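Local coordinates for aldose-aldose oxidoreductase (Caulobacter crescentus, PDB 5A04), which probably oxidises one aldose sugar while reducing another, passing hydride through a bound NADP(H) held in a Rossmann-type domain, at residues A[14-18]-A[19-23]; A[41-44]-A[45-48]; A[62-65]-A[66-69]; A[87-90]-A[91-94]. All coordinates share one frame; numbering follows the deposited sequence.

Contact 1: A[14-18]-A[19-23]. With NDP (NADPH dihydro-nicotinamide-adenine-dinucleotide phosphate), chain G.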
# COMPACT_ATOMS: atom_id res chain seq x y z
N LEU A 14 -30.71 17.28 -2.22
CA LEU A 14 -31.38 15.98 -2.16
C LEU A 14 -30.90 15.05 -3.29
O LEU A 14 -31.66 14.63 -4.19
CB LEU A 14 -32.91 16.17 -2.20
CG LEU A 14 -33.47 17.09 -1.10
CD1 LEU A 14 -35.00 17.16 -1.14
CD2 LEU A 14 -32.99 16.67 0.30
N GLY A 15 -29.61 14.73 -3.23
CA GLY A 15 -29.00 13.82 -4.18
C GLY A 15 -28.88 12.42 -3.62
O GLY A 15 -29.61 12.05 -2.70
N TYR A 16 -27.99 11.62 -4.20
CA TYR A 16 -27.85 10.21 -3.82
C TYR A 16 -27.57 10.01 -2.34
O TYR A 16 -28.27 9.28 -1.65
CB TYR A 16 -26.75 9.54 -4.63
CG TYR A 16 -26.49 8.13 -4.17
CD1 TYR A 16 -27.35 7.10 -4.53
CD2 TYR A 16 -25.42 7.82 -3.34
CE1 TYR A 16 -27.14 5.80 -4.11
CE2 TYR A 16 -25.19 6.52 -2.90
CZ TYR A 16 -26.06 5.52 -3.30
OH TYR A 16 -25.85 4.22 -2.87
N TYR A 17 -26.53 10.66 -1.82
CA TYR A 17 -26.16 10.38 -0.43
C TYR A 17 -27.25 10.84 0.52
O TYR A 17 -27.61 10.13 1.47
CB TYR A 17 -24.82 11.06 -0.09
CG TYR A 17 -24.23 10.56 1.21
CD1 TYR A 17 -23.87 9.23 1.36
CD2 TYR A 17 -24.00 11.43 2.27
CE1 TYR A 17 -23.29 8.77 2.55
CE2 TYR A 17 -23.44 10.99 3.46
CZ TYR A 17 -23.09 9.66 3.59
OH TYR A 17 -22.54 9.22 4.76
N ALA A 18 -27.79 12.02 0.26
CA ALA A 18 -28.86 12.56 1.10
C ALA A 18 -30.07 11.63 1.13
O ALA A 18 -30.54 11.29 2.21
CB ALA A 18 -29.31 13.94 0.60
N THR A 19 -30.55 11.21 -0.04
CA THR A 19 -31.84 10.51 -0.10
C THR A 19 -31.75 9.00 0.10
O THR A 19 -32.63 8.40 0.71
CB THR A 19 -32.57 10.79 -1.45
OG1 THR A 19 -31.76 10.37 -2.55
CG2 THR A 19 -32.87 12.28 -1.59
N ARG A 20 -30.70 8.38 -0.43
CA ARG A 20 -30.54 6.93 -0.33
C ARG A 20 -29.88 6.50 0.97
O ARG A 20 -30.21 5.44 1.50
CB ARG A 20 -29.72 6.39 -1.50
CG ARG A 20 -30.54 6.05 -2.74
CD ARG A 20 -31.19 7.27 -3.37
NE ARG A 20 -31.71 6.96 -4.70
CZ ARG A 20 -32.38 7.82 -5.47
NH1 ARG A 20 -32.62 9.05 -5.03
NH2 ARG A 20 -32.82 7.45 -6.67
N ILE A 21 -28.96 7.31 1.48
CA ILE A 21 -28.16 6.88 2.62
C ILE A 21 -28.53 7.59 3.92
O ILE A 21 -28.85 6.94 4.92
CB ILE A 21 -26.66 7.06 2.33
CG1 ILE A 21 -26.30 6.46 0.97
CG2 ILE A 21 -25.84 6.44 3.44
CD1 ILE A 21 -26.57 4.94 0.87
N ILE A 22 -28.49 8.92 3.94
CA ILE A 22 -28.71 9.64 5.19
C ILE A 22 -30.18 9.67 5.66
O ILE A 22 -30.49 9.31 6.80
CB ILE A 22 -28.19 11.09 5.09
CG1 ILE A 22 -26.66 11.11 4.92
CG2 ILE A 22 -28.58 11.90 6.33
CD1 ILE A 22 -25.87 10.40 6.03
N MET A 23 -31.09 10.09 4.80
CA MET A 23 -32.44 10.36 5.28
C MET A 23 -33.15 9.12 5.88
O MET A 23 -33.85 9.26 6.89
CB MET A 23 -33.28 11.00 4.17
CG MET A 23 -32.99 12.52 4.06
SD MET A 23 -33.52 13.25 2.51
CE MET A 23 -35.29 13.03 2.59
PA NDP G . -25.36 13.82 -6.05
O1A NDP G . -24.95 14.39 -7.36
O2A NDP G . -25.96 12.44 -6.02
O5B NDP G . -26.41 14.84 -5.29
C5B NDP G . -25.88 16.13 -5.31
C4B NDP G . -27.08 17.05 -5.04
O4B NDP G . -26.64 18.38 -4.73
C3B NDP G . -27.96 17.15 -6.31
O3B NDP G . -28.89 16.12 -6.36
C2B NDP G . -28.72 18.45 -6.02
O2B NDP G . -29.70 18.29 -5.18
C1B NDP G . -27.61 19.28 -5.23
N9A NDP G . -26.97 20.30 -6.06
C8A NDP G . -26.97 21.67 -5.84
N7A NDP G . -26.31 22.36 -6.79
C5A NDP G . -25.87 21.37 -7.68
C6A NDP G . -25.12 21.44 -8.88
N6A NDP G . -24.70 22.66 -9.36
N1A NDP G . -24.80 20.32 -9.59
C2A NDP G . -25.26 19.13 -9.04
N3A NDP G . -25.96 18.91 -7.92
C4A NDP G . -26.27 20.07 -7.24
O3 NDP G . -23.92 13.85 -5.23
PN NDP G . -23.81 12.87 -3.93
O1N NDP G . -24.96 12.97 -3.02
O2N NDP G . -23.06 11.59 -4.23
O5D NDP G . -22.53 13.73 -3.09
C5D NDP G . -22.93 14.97 -2.59
C4D NDP G . -21.96 15.33 -1.43
O4D NDP G . -21.96 14.24 -0.47
C3D NDP G . -20.47 15.45 -1.94
O3D NDP G . -19.78 16.46 -1.18
C2D NDP G . -19.88 14.09 -1.61
O2D NDP G . -18.49 14.16 -1.33
C1D NDP G . -20.64 13.75 -0.29
N1N NDP G . -20.76 12.30 -0.12
C2N NDP G . -20.36 11.70 1.06
C3N NDP G . -20.50 10.35 1.21
C7N NDP G . -20.07 9.72 2.45
O7N NDP G . -20.02 8.48 2.58
N7N NDP G . -19.72 10.52 3.53
C4N NDP G . -21.07 9.49 0.14
C5N NDP G . -21.43 10.21 -1.09
C6N NDP G . -21.28 11.53 -1.19
P2B NDP G . -31.17 19.14 -5.48
O1X NDP G . -30.65 20.55 -5.61
O2X NDP G . -31.58 18.46 -6.75
O3X NDP G . -31.99 18.82 -4.23

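Contact 2: A[41-44]-A[45-48]. With NDP (NADPH dihydro-nicotinamide-adenine-dinucleotide phosphate), chain G.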
# COMPACT_ATOMS: atom_id res chain seq x y z
N THR A 41 -34.61 21.37 -6.71
CA THR A 41 -35.53 20.63 -7.59
C THR A 41 -36.90 20.53 -6.95
O THR A 41 -37.10 19.73 -6.02
CB THR A 41 -35.02 19.21 -7.88
OG1 THR A 41 -33.70 19.28 -8.45
CG2 THR A 41 -35.96 18.49 -8.86
N PRO A 42 -37.87 21.34 -7.42
CA PRO A 42 -39.18 21.39 -6.77
C PRO A 42 -39.84 20.01 -6.64
O PRO A 42 -40.48 19.74 -5.62
CB PRO A 42 -39.99 22.32 -7.68
CG PRO A 42 -38.95 23.22 -8.27
CD PRO A 42 -37.74 22.35 -8.49
N GLU A 43 -39.66 19.16 -7.64
CA GLU A 43 -40.30 17.84 -7.62
C GLU A 43 -39.76 16.99 -6.47
O GLU A 43 -40.48 16.17 -5.91
CB GLU A 43 -40.10 17.12 -8.95
CG GLU A 43 -40.82 15.77 -9.04
CD GLU A 43 -42.31 15.86 -8.73
OE1 GLU A 43 -42.96 16.85 -9.15
OE2 GLU A 43 -42.84 14.94 -8.05
N LYS A 44 -38.49 17.19 -6.11
CA LYS A 44 -37.90 16.45 -4.99
C LYS A 44 -38.50 16.88 -3.65
O LYS A 44 -38.69 16.06 -2.75
CB LYS A 44 -36.38 16.63 -4.96
CG LYS A 44 -35.64 15.87 -6.04
CD LYS A 44 -34.13 16.04 -5.86
CE LYS A 44 -33.37 15.53 -7.06
NZ LYS A 44 -31.89 15.75 -6.91
N LEU A 45 -38.79 18.17 -3.52
CA LEU A 45 -39.41 18.65 -2.30
C LEU A 45 -40.79 18.01 -2.13
O LEU A 45 -41.19 17.66 -1.02
CB LEU A 45 -39.53 20.18 -2.33
CG LEU A 45 -38.21 20.94 -2.25
CD1 LEU A 45 -38.46 22.44 -2.47
CD2 LEU A 45 -37.55 20.70 -0.89
N LYS A 46 -41.50 17.85 -3.23
CA LYS A 46 -42.82 17.21 -3.19
C LYS A 46 -42.67 15.74 -2.83
O LYS A 46 -43.28 15.25 -1.88
CB LYS A 46 -43.53 17.36 -4.53
CG LYS A 46 -44.86 16.61 -4.60
CD LYS A 46 -45.49 16.75 -5.98
CE LYS A 46 -46.73 15.88 -6.12
NZ LYS A 46 -47.23 15.89 -7.52
N THR A 47 -41.83 15.05 -3.59
CA THR A 47 -41.62 13.61 -3.44
C THR A 47 -41.17 13.24 -2.03
O THR A 47 -41.79 12.39 -1.37
CB THR A 47 -40.59 13.11 -4.46
OG1 THR A 47 -41.15 13.18 -5.77
CG2 THR A 47 -40.20 11.66 -4.16
N TYR A 48 -40.10 13.87 -1.55
CA TYR A 48 -39.57 13.50 -0.25
C TYR A 48 -40.32 14.15 0.89
O TYR A 48 -40.35 13.63 2.00
CB TYR A 48 -38.07 13.83 -0.18
CG TYR A 48 -37.28 12.99 -1.14
CD1 TYR A 48 -37.05 11.65 -0.86
CD2 TYR A 48 -36.82 13.51 -2.34
CE1 TYR A 48 -36.35 10.86 -1.74
CE2 TYR A 48 -36.11 12.72 -3.23
CZ TYR A 48 -35.89 11.39 -2.92
OH TYR A 48 -35.19 10.60 -3.80
PA NDP G . -25.36 13.82 -6.05
O1A NDP G . -24.95 14.39 -7.36
O2A NDP G . -25.96 12.44 -6.02
O5B NDP G . -26.41 14.84 -5.29
C5B NDP G . -25.88 16.13 -5.31
C4B NDP G . -27.08 17.05 -5.04
O4B NDP G . -26.64 18.38 -4.73
C3B NDP G . -27.96 17.15 -6.31
O3B NDP G . -28.89 16.12 -6.36
C2B NDP G . -28.72 18.45 -6.02
O2B NDP G . -29.70 18.29 -5.18
C1B NDP G . -27.61 19.28 -5.23
N9A NDP G . -26.97 20.30 -6.06
C8A NDP G . -26.97 21.67 -5.84
N7A NDP G . -26.31 22.36 -6.79
C5A NDP G . -25.87 21.37 -7.68
C6A NDP G . -25.12 21.44 -8.88
N6A NDP G . -24.70 22.66 -9.36
N1A NDP G . -24.80 20.32 -9.59
C2A NDP G . -25.26 19.13 -9.04
N3A NDP G . -25.96 18.91 -7.92
C4A NDP G . -26.27 20.07 -7.24
O3 NDP G . -23.92 13.85 -5.23
PN NDP G . -23.81 12.87 -3.93
O1N NDP G . -24.96 12.97 -3.02
O2N NDP G . -23.06 11.59 -4.23
O5D NDP G . -22.53 13.73 -3.09
C5D NDP G . -22.93 14.97 -2.59
C4D NDP G . -21.96 15.33 -1.43
O4D NDP G . -21.96 14.24 -0.47
C3D NDP G . -20.47 15.45 -1.94
O3D NDP G . -19.78 16.46 -1.18
C2D NDP G . -19.88 14.09 -1.61
O2D NDP G . -18.49 14.16 -1.33
C1D NDP G . -20.64 13.75 -0.29
N1N NDP G . -20.76 12.30 -0.12
C2N NDP G . -20.36 11.70 1.06
C3N NDP G . -20.50 10.35 1.21
C7N NDP G . -20.07 9.72 2.45
O7N NDP G . -20.02 8.48 2.58
N7N NDP G . -19.72 10.52 3.53
C4N NDP G . -21.07 9.49 0.14
C5N NDP G . -21.43 10.21 -1.09
C6N NDP G . -21.28 11.53 -1.19
P2B NDP G . -31.17 19.14 -5.48
O1X NDP G . -30.65 20.55 -5.61
O2X NDP G . -31.58 18.46 -6.75
O3X NDP G . -31.99 18.82 -4.23

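Contact 3: A[62-65]-A[66-69]. With NDP (NADPH dihydro-nicotinamide-adenine-dinucleotide phosphate), chain G.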
# COMPACT_ATOMS: atom_id res chain seq x y z
N TYR A 62 -33.33 26.71 -2.98
CA TYR A 62 -32.10 27.44 -2.69
C TYR A 62 -32.36 28.95 -2.68
O TYR A 62 -31.64 29.71 -2.03
CB TYR A 62 -31.00 27.10 -3.69
CG TYR A 62 -30.58 25.64 -3.67
CD1 TYR A 62 -30.57 24.92 -2.49
CD2 TYR A 62 -30.21 24.99 -4.84
CE1 TYR A 62 -30.20 23.59 -2.47
CE2 TYR A 62 -29.84 23.66 -4.84
CZ TYR A 62 -29.84 22.96 -3.65
OH TYR A 62 -29.47 21.64 -3.64
N GLU A 63 -33.40 29.39 -3.38
CA GLU A 63 -33.75 30.81 -3.41
C GLU A 63 -34.39 31.27 -2.10
O GLU A 63 -34.22 32.42 -1.69
CB GLU A 63 -34.68 31.11 -4.58
CG GLU A 63 -34.07 30.83 -5.94
CD GLU A 63 -35.04 31.07 -7.07
OE1 GLU A 63 -36.26 30.91 -6.86
OE2 GLU A 63 -34.58 31.40 -8.19
N THR A 64 -35.12 30.37 -1.43
CA THR A 64 -35.80 30.76 -0.20
C THR A 64 -35.10 30.26 1.06
O THR A 64 -35.58 30.50 2.16
CB THR A 64 -37.28 30.26 -0.16
OG1 THR A 64 -37.32 28.83 -0.15
CG2 THR A 64 -38.08 30.79 -1.35
N PHE A 65 -33.96 29.58 0.90
CA PHE A 65 -33.27 28.94 2.02
C PHE A 65 -32.98 29.87 3.20
O PHE A 65 -33.09 29.48 4.34
CB PHE A 65 -31.96 28.28 1.52
CG PHE A 65 -31.06 27.78 2.62
CD1 PHE A 65 -31.50 26.84 3.55
CD2 PHE A 65 -29.75 28.23 2.72
CE1 PHE A 65 -30.66 26.38 4.55
CE2 PHE A 65 -28.90 27.77 3.73
CZ PHE A 65 -29.37 26.85 4.65
N ASP A 66 -32.64 31.14 2.94
CA ASP A 66 -32.25 32.01 4.04
C ASP A 66 -33.42 32.28 5.01
O ASP A 66 -33.20 32.65 6.17
CB ASP A 66 -31.67 33.32 3.51
CG ASP A 66 -30.54 33.08 2.53
OD1 ASP A 66 -29.49 32.55 2.96
OD2 ASP A 66 -30.70 33.41 1.34
N ARG A 67 -34.64 32.06 4.55
CA ARG A 67 -35.82 32.22 5.40
C ARG A 67 -35.88 31.20 6.53
O ARG A 67 -36.67 31.34 7.46
CB ARG A 67 -37.10 32.11 4.57
CG ARG A 67 -37.27 33.20 3.51
CD ARG A 67 -38.53 32.90 2.70
NE ARG A 67 -38.75 33.83 1.59
CZ ARG A 67 -39.67 33.65 0.65
NH1 ARG A 67 -40.45 32.57 0.70
NH2 ARG A 67 -39.82 34.53 -0.32
N ILE A 68 -35.03 30.18 6.46
CA ILE A 68 -35.00 29.13 7.47
C ILE A 68 -34.59 29.68 8.84
O ILE A 68 -34.80 29.03 9.86
CB ILE A 68 -34.06 27.98 7.03
CG1 ILE A 68 -34.47 26.63 7.68
CG2 ILE A 68 -32.59 28.31 7.34
CD1 ILE A 68 -33.82 25.43 6.98
N ILE A 69 -34.02 30.88 8.86
CA ILE A 69 -33.70 31.56 10.12
C ILE A 69 -34.94 31.69 11.02
O ILE A 69 -34.83 31.72 12.25
CB ILE A 69 -33.10 32.96 9.84
CG1 ILE A 69 -32.56 33.61 11.11
CG2 ILE A 69 -34.11 33.87 9.14
CD1 ILE A 69 -31.80 34.92 10.81
PA NDP G . -25.36 13.82 -6.05
O1A NDP G . -24.95 14.39 -7.36
O2A NDP G . -25.96 12.44 -6.02
O5B NDP G . -26.41 14.84 -5.29
C5B NDP G . -25.88 16.13 -5.31
C4B NDP G . -27.08 17.05 -5.04
O4B NDP G . -26.64 18.38 -4.73
C3B NDP G . -27.96 17.15 -6.31
O3B NDP G . -28.89 16.12 -6.36
C2B NDP G . -28.72 18.45 -6.02
O2B NDP G . -29.70 18.29 -5.18
C1B NDP G . -27.61 19.28 -5.23
N9A NDP G . -26.97 20.30 -6.06
C8A NDP G . -26.97 21.67 -5.84
N7A NDP G . -26.31 22.36 -6.79
C5A NDP G . -25.87 21.37 -7.68
C6A NDP G . -25.12 21.44 -8.88
N6A NDP G . -24.70 22.66 -9.36
N1A NDP G . -24.80 20.32 -9.59
C2A NDP G . -25.26 19.13 -9.04
N3A NDP G . -25.96 18.91 -7.92
C4A NDP G . -26.27 20.07 -7.24
O3 NDP G . -23.92 13.85 -5.23
PN NDP G . -23.81 12.87 -3.93
O1N NDP G . -24.96 12.97 -3.02
O2N NDP G . -23.06 11.59 -4.23
O5D NDP G . -22.53 13.73 -3.09
C5D NDP G . -22.93 14.97 -2.59
C4D NDP G . -21.96 15.33 -1.43
O4D NDP G . -21.96 14.24 -0.47
C3D NDP G . -20.47 15.45 -1.94
O3D NDP G . -19.78 16.46 -1.18
C2D NDP G . -19.88 14.09 -1.61
O2D NDP G . -18.49 14.16 -1.33
C1D NDP G . -20.64 13.75 -0.29
N1N NDP G . -20.76 12.30 -0.12
C2N NDP G . -20.36 11.70 1.06
C3N NDP G . -20.50 10.35 1.21
C7N NDP G . -20.07 9.72 2.45
O7N NDP G . -20.02 8.48 2.58
N7N NDP G . -19.72 10.52 3.53
C4N NDP G . -21.07 9.49 0.14
C5N NDP G . -21.43 10.21 -1.09
C6N NDP G . -21.28 11.53 -1.19
P2B NDP G . -31.17 19.14 -5.48
O1X NDP G . -30.65 20.55 -5.61
O2X NDP G . -31.58 18.46 -6.75
O3X NDP G . -31.99 18.82 -4.23
O HOH W 1 -33.41 33.10 0.73

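Contact 4: A[87-90]-A[91-94]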
# COMPACT_ATOMS: atom_id res chain seq x y z
N ARG A 87 -19.01 25.61 0.90
CA ARG A 87 -18.74 26.86 1.59
C ARG A 87 -19.94 27.82 1.58
O ARG A 87 -20.34 28.27 2.64
CB ARG A 87 -17.49 27.55 1.02
CG ARG A 87 -17.35 28.99 1.56
CD ARG A 87 -16.07 29.69 1.11
NE ARG A 87 -16.11 31.10 1.55
CZ ARG A 87 -15.13 31.97 1.34
NH1 ARG A 87 -14.01 31.60 0.72
NH2 ARG A 87 -15.26 33.23 1.77
N PRO A 88 -20.51 28.13 0.40
CA PRO A 88 -21.59 29.13 0.48
C PRO A 88 -22.82 28.65 1.25
O PRO A 88 -23.42 29.44 1.96
CB PRO A 88 -21.93 29.42 -0.99
CG PRO A 88 -21.34 28.28 -1.77
CD PRO A 88 -20.14 27.85 -0.99
N PHE A 89 -23.19 27.38 1.15
CA PHE A 89 -24.36 26.95 1.91
C PHE A 89 -24.07 26.85 3.40
O PHE A 89 -24.96 27.10 4.22
CB PHE A 89 -24.89 25.61 1.38
CG PHE A 89 -25.68 25.75 0.11
CD1 PHE A 89 -26.88 26.44 0.10
CD2 PHE A 89 -25.22 25.18 -1.07
CE1 PHE A 89 -27.62 26.57 -1.07
CE2 PHE A 89 -25.95 25.31 -2.25
CZ PHE A 89 -27.16 25.99 -2.24
N THR A 90 -22.84 26.51 3.78
CA THR A 90 -22.46 26.51 5.18
C THR A 90 -22.54 27.92 5.76
O THR A 90 -23.09 28.12 6.84
CB THR A 90 -21.05 25.92 5.38
OG1 THR A 90 -21.10 24.52 5.07
CG2 THR A 90 -20.57 26.11 6.79
N GLU A 91 -22.01 28.90 5.03
CA GLU A 91 -22.04 30.28 5.50
C GLU A 91 -23.47 30.80 5.64
O GLU A 91 -23.81 31.44 6.63
CB GLU A 91 -21.25 31.17 4.54
CG GLU A 91 -19.76 30.89 4.59
CD GLU A 91 -18.98 31.57 3.46
OE1 GLU A 91 -19.55 31.87 2.39
OE2 GLU A 91 -17.78 31.78 3.64
N ARG A 92 -24.31 30.50 4.65
CA ARG A 92 -25.71 30.91 4.70
C ARG A 92 -26.45 30.23 5.85
O ARG A 92 -27.25 30.87 6.54
CB ARG A 92 -26.39 30.60 3.36
CG ARG A 92 -25.95 31.55 2.24
CD ARG A 92 -26.47 31.08 0.90
NE ARG A 92 -27.92 31.25 0.78
CZ ARG A 92 -28.64 30.77 -0.23
NH1 ARG A 92 -28.06 30.05 -1.18
NH2 ARG A 92 -29.96 30.99 -0.27
N ALA A 93 -26.17 28.96 6.08
CA ALA A 93 -26.76 28.26 7.22
C ALA A 93 -26.36 28.92 8.54
O ALA A 93 -27.19 29.15 9.42
CB ALA A 93 -26.35 26.78 7.21
N ALA A 94 -25.07 29.23 8.68
CA ALA A 94 -24.58 29.89 9.89
C ALA A 94 -25.23 31.27 10.08
O ALA A 94 -25.61 31.63 11.20
CB ALA A 94 -23.05 30.01 9.85
O HOH W 2 -17.84 34.46 2.27

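Contact 1: A[14-18]-A[19-23]
Thr19 reaches back one helical turn to Gly15, and its hydroxyl OG1 donates to Gly15 O at 2.7 Å while its own amide N, at 2.9 Å, meets the same oxygen nearly end-on. The hydroxyl comes from above the carbonyl plane, a position reached because OG1 sits between the backbone N and the carbonyl carbon (chi1 59°). OG1 is gripped a second time by Arg20 NH1, in the guanidinium plane, which fixes the rotation of the threonine. The tightly packed side continues with Tyr17. Its ring has one face over the dihydronicotinamide, with NADPH C3N 3.4 Å above the plane of the Tyr17 ring. Ile22 CG1 touches Tyr17 CE2 at 3.5 Å and Ile21 CG2 touches CE1. Tyr17 O takes two amides, Ile21 N from above its plane and Ile22 N almost straight on, as the helix widens into a pi-type turn. Helix 292-306 closes over this side through Phe293. The solvent side is looser: Arg20 CB lies over one face of the exposed Tyr16 ring, a CH-pi contact of 4.1 Å to the ring centroid, the two side chains crossing at about a right angle. At the N-terminal end, the amides of Tyr16 and Tyr17 donate to pyrophosphate oxygens O2A and O1N of NADPH, and Leu14 N donates to O3X of the 2'-phosphate. Gly15 CA lies only 3.0 Å from O5B, and Gly15 is the N-cap. Strand 7-12, this glycine-containing turn and helix 16-22 together form the dinucleotide-binding start of a Rossmann fold.

Contact 2: A[41-44]-A[45-48]
Thr47 returns to Glu43 one turn earlier in helix 42-52, its amide donating to Glu43 O at 2.9 Å with an N-H...O angle of 167°. The following pair repeats the bond, Tyr48 N to Lys44 O, and Lys46 N reaches Pro42 O at 3.2 Å; Leu45 N makes only a weak bond to Thr41 O. This is the second helix of the Rossmann fold, between strands 32-38 and 59-60, and its first turn grips the 2'-phosphate of NADPH. Lys44 NZ donates to O2X at 2.7 Å, and Thr41 OG1 donates to the same oxygen, so one phosphate oxygen is held by an ammonium and a hydroxyl together. The lysine chain runs extended beyond CG, which carries NZ from the helix to the phosphate; NZ also bonds to Leu14 O. The lysine's positive charge probably offsets the negative charge of the phosphate, as expected of a site that accepts NADPH. Further out the contact turns toward solvent. Glu43 bends at chi2 (55°), bringing OE2 within 3.8 Å of Lys46 CD, yet Glu43 OE2 stays 4.5 Å from Lys46 NZ, too long for a salt bridge. Thr47 OG1 has both Glu43 O (3.1 Å) and Glu43 OE2 (3.3 Å) within reach. On another side of the helix, Leu45 and Tyr48 pack on Leu37 of strand 32-38, and Tyr48 also meets Thr19 and Arg20 of helix 16-22. Thr47 CG2 sits over the centre of one face of the Tyr48 ring, while Tyr48 CD2 brings the ring edge to within 3.2 Å of Lys44 O.

Contact 3: A[62-65]-A[66-69]
Phe65 and Ile68 meet within a short 3-10 turn, a local contact in the connection between strands 59-60 and 76-79 of the Rossmann domain. Two backbone bonds define it, Ile68 N to Phe65 O and Arg67 N to Thr64 O, both 3.0 Å and both from well above the carbonyl plane, as the tighter coil brings each amide back after three residues. Ile68 CG2 lies 3.9 Å from Phe65 CE1, the side chains crossing at a slant. On the outer side Thr64 CG2 rests over one face of the Arg67 guanidinium, 3.6 Å above its plane and offset toward the rim; the arginine, extended from CG to NE, passes the threonine obliquely. A water bridges the start of the turn, donating to Glu63 O and Asp66 OD2 and accepting from Asp66 N. Tyr62, one end of the segment, sends OH toward O1X of the NADPH 2'-phosphate at 2.5 Å, a bond of weak geometry. Asp66 OD1 forms a salt bridge with Arg92. Phe65 packs on Arg92 and Ala93 of helix 86-95 and on Leu12 and Val38, while Ile68 reaches Ala10, so the turn lies against that helix and strands 7-12 and 32-38.

Contact 4: A[87-90]-A[91-94]
Arg87 and Glu91, one turn apart on helix 86-95, form a salt bridge in which NE donates to OE2 at 2.8 Å. The helix belongs to a beta-alpha-beta unit of the Rossmann fold, between strands 76-79 and 99-102. The N-H meets OE2 from above the carboxylate plane, and the guanidinium and carboxylate planes stand 89° apart. Arg87 is extended with CG anti to the backbone N (chi1 169°), which sets NE alongside the glutamate; a water accepts from NH2 at 2.9 Å and returns a weak bond to OE2. The next shell fixes the arginine from its far end, where NH1 forms a salt bridge with Asp112, while Ala115 and Met116 of helix 110-123 pack against the chain. Four successive i to i+4 amide bonds, from Glu91 N to Ala94 N, form the backbone of the turn. On another side Phe89 and Arg92 lie side by side pointing the same way, ring and guanidinium planes 26° apart. Arg92 NH2 is also held by Tyr62 O, and Phe89 meets the Tyr62 ring. Thr90 and Ala93 face the sheet, touching Val79 and Val77 respectively and both touching Val100. Arg92 bends at chi3 (70°), and its NH1 comes within 3.5 Å of Phe89 CE1.

All four contacts are local turns of one Rossmann domain, met in order along the chain, but their depth differs. Contact 1 is buried, contact 2 is at the surface, and contacts 3 and 4 are partly buried. Contacts 1, 2 and 3 share NADPH: the first supplies mainly backbone amides, the second a lysine and a threonine, the third a tyrosine hydroxyl, while contact 4 places a salt bridge between two residues of one helix. Contacts 1 and 2 touch through Lys44 NZ and Leu14 O and through Tyr48 packed on Thr19. Contacts 3 and 4 are joined by Arg92, through a salt bridge and a bond to a backbone oxygen, and by the Tyr62 and Phe89 rings.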